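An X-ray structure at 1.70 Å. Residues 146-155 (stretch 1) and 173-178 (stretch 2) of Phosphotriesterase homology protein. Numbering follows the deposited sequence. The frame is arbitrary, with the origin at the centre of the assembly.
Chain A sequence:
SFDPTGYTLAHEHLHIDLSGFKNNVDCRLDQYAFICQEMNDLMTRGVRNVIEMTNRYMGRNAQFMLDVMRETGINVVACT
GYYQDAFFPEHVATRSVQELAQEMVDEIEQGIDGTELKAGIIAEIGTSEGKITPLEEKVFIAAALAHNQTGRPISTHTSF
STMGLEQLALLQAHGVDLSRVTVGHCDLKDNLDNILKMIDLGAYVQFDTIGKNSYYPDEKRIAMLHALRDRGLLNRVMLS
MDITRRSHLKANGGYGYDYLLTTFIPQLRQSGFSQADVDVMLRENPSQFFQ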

# COMPACT_ATOMS: atom_id res chain seq x y z
N ALA A 146 9.94 15.36 -1.49
CA ALA A 146 9.22 15.37 -0.21
C ALA A 146 9.87 14.40 0.80
O ALA A 146 9.92 14.68 2.00
CB ALA A 146 7.75 15.02 -0.41
N HIS A 147 10.37 13.27 0.30
CA HIS A 147 11.00 12.28 1.15
C HIS A 147 12.35 12.79 1.64
O HIS A 147 12.73 12.56 2.78
CB HIS A 147 11.21 10.97 0.39
CG HIS A 147 12.25 10.08 1.00
ND1 HIS A 147 12.05 9.42 2.19
CD2 HIS A 147 13.52 9.82 0.63
CE1 HIS A 147 13.16 8.79 2.53
NE2 HIS A 147 14.07 9.02 1.60
N ASN A 148 13.09 13.45 0.75
CA ASN A 148 14.40 13.99 1.11
C ASN A 148 14.29 15.08 2.17
O ASN A 148 15.23 15.34 2.91
CB ASN A 148 15.15 14.50 -0.14
CG ASN A 148 15.56 13.36 -1.09
OD1 ASN A 148 15.64 12.20 -0.70
ND2 ASN A 148 15.80 13.70 -2.35
N GLN A 149 13.11 15.67 2.31
CA GLN A 149 12.92 16.71 3.30
C GLN A 149 12.34 16.18 4.62
O GLN A 149 12.73 16.63 5.70
CB GLN A 149 12.00 17.82 2.76
CG GLN A 149 12.62 18.66 1.64
CD GLN A 149 13.95 19.32 2.06
OE1 GLN A 149 14.04 19.94 3.11
NE2 GLN A 149 14.98 19.16 1.24
N THR A 150 11.43 15.22 4.52
CA THR A 150 10.74 14.69 5.70
C THR A 150 11.19 13.33 6.19
O THR A 150 10.90 12.96 7.33
CB THR A 150 9.22 14.60 5.46
OG1 THR A 150 8.96 13.63 4.44
CG2 THR A 150 8.65 15.97 5.04
N GLY A 151 11.82 12.57 5.32
CA GLY A 151 12.27 11.24 5.69
C GLY A 151 11.16 10.20 5.67
O GLY A 151 11.44 9.02 5.88
N ARG A 152 9.91 10.61 5.44
CA ARG A 152 8.81 9.63 5.40
C ARG A 152 8.99 8.71 4.19
O ARG A 152 9.38 9.16 3.10
CB ARG A 152 7.43 10.30 5.39
CG ARG A 152 7.14 11.19 6.60
CD ARG A 152 7.52 10.54 7.93
NE ARG A 152 6.79 9.29 8.18
CZ ARG A 152 7.30 8.23 8.80
NH1 ARG A 152 8.55 8.25 9.26
NH2 ARG A 152 6.57 7.12 8.94
N PRO A 153 8.72 7.40 4.37
CA PRO A 153 8.89 6.46 3.26
C PRO A 153 7.93 6.62 2.08
O PRO A 153 6.93 7.33 2.16
CB PRO A 153 8.75 5.10 3.96
CG PRO A 153 7.78 5.36 5.01
CD PRO A 153 8.21 6.72 5.56
N ILE A 154 8.31 6.02 0.97
CA ILE A 154 7.53 6.06 -0.27
C ILE A 154 6.98 4.65 -0.55
O ILE A 154 7.72 3.67 -0.49
CB ILE A 154 8.43 6.52 -1.45
CG1 ILE A 154 8.84 7.98 -1.23
CG2 ILE A 154 7.75 6.28 -2.80
CD1 ILE A 154 9.94 8.45 -2.15
N SER A 155 5.69 4.58 -0.86
CA SER A 155 5.01 3.32 -1.16
C SER A 155 4.38 3.46 -2.54
O SER A 155 3.55 4.35 -2.75
CB SER A 155 3.96 3.03 -0.09
OG SER A 155 3.30 1.80 -0.35
N ALA A 173 17.98 7.96 -8.53
CA ALA A 173 18.65 9.02 -9.29
C ALA A 173 18.35 10.37 -8.62
O ALA A 173 19.11 11.34 -8.78
CB ALA A 173 18.18 9.02 -10.74
N HIS A 174 17.24 10.44 -7.90
CA HIS A 174 16.87 11.66 -7.21
C HIS A 174 17.22 11.67 -5.71
O HIS A 174 16.62 12.39 -4.92
CB HIS A 174 15.42 12.03 -7.48
CG HIS A 174 15.20 12.56 -8.87
ND1 HIS A 174 15.11 11.73 -9.97
CD2 HIS A 174 15.15 13.82 -9.35
CE1 HIS A 174 15.03 12.46 -11.07
NE2 HIS A 174 15.05 13.74 -10.71
N GLY A 175 18.22 10.86 -5.35
CA GLY A 175 18.70 10.83 -3.98
C GLY A 175 17.98 10.03 -2.91
O GLY A 175 18.32 10.15 -1.72
N VAL A 176 17.00 9.21 -3.30
CA VAL A 176 16.26 8.42 -2.32
C VAL A 176 16.99 7.12 -1.96
O VAL A 176 17.48 6.42 -2.84
CB VAL A 176 14.83 8.08 -2.84
CG1 VAL A 176 14.08 7.23 -1.82
CG2 VAL A 176 14.06 9.37 -3.12
N ASP A 177 17.12 6.86 -0.66
CA ASP A 177 17.73 5.63 -0.13
C ASP A 177 16.64 4.58 -0.39
O ASP A 177 15.57 4.65 0.23
CB ASP A 177 17.95 5.78 1.38
CG ASP A 177 18.64 4.57 2.02
OD1 ASP A 177 18.43 3.43 1.57
OD2 ASP A 177 19.40 4.77 3.00
N LEU A 178 16.90 3.63 -1.29
CA LEU A 178 15.90 2.63 -1.66
C LEU A 178 15.33 1.77 -0.54
O LEU A 178 14.26 1.16 -0.71
CB LEU A 178 16.37 1.78 -2.85
CG LEU A 178 16.67 2.54 -4.16
CD1 LEU A 178 17.03 1.58 -5.27
CD2 LEU A 178 15.48 3.40 -4.56
O HOH W 1 16.81 8.63 1.59
O HOH W 2 17.57 11.23 0.85

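The two stretches meet over a small area, 203 Å² summed over both sides, where the last turn of a helix and the start of a strand in stretch 1 face an irregular segment of stretch 2. Ala-146 lies out of reach of stretch 2 but helps to hold the helix end together: its carbonyl O accepts from the backbone N of Thr-150 at 3.0 Å and from the OG1 of the same residue at 2.8 Å.

His-147, buried and with its CA-to-CB bond pointing toward stretch 2, is the first residue to make contact. The ring is fixed within its own stretch by a hydrogen bond from His-147 ND1 to Arg-152 O (2.8 Å, 159°). With ND1 bonded to its own stretch, NE2 meets stretch 2 through water 1. This water lies 2.8 Å from His-147 NE2 and accepts from Asp-177 N at 2.9 Å, bridging two nitrogens that are themselves 4.4 Å apart. Beside this polar link, His-147 CD2 packs against Val-176 CG1 at 3.6 Å, the methyl approaching the ring obliquely.

Asn-148 supplies the one direct hydrogen bond across the contact, from its ND2 to His-174 O (3.0 Å, 152°). The acceptor is a main-chain oxygen; the end of the His-174 side chain leads away. On the other side of the amide, Asn-148 OD1 and Gly-175 O are 3.5 Å apart. Both are acceptors and cannot bond to each other, but water 2 donates to each, at 2.7 Å to Asn-148 OD1 and 2.9 Å to Gly-175 O. Gly-175 has phi/psi of 81/9, a conformation in which a CB would be jammed against the preceding carbonyl O; an ideal CB would also lie 3.5 Å from Asn-148 ND2.

Gln-149 to Pro-153 make no contact with stretch 2. Gly-151 leaves the helical conformation with positive phi, while its N still donates to His-147 O at 2.7 Å. The following residue is tied back by a weak hydrogen bond from Arg-152 N to Thr-150 OG1 (3.3 Å), and its carbonyl is the one that holds the His-147 ring.

Ile-154, at the start of the strand, points its CA-to-CB bond toward stretch 2 and brings CD1 to 4.3 Å from Val-176 CG1, a loose apolar contact. The same valine methyl thus meets both His-147 and Ile-154, and Val-176 has the largest covered area of any residue here, 58 Å².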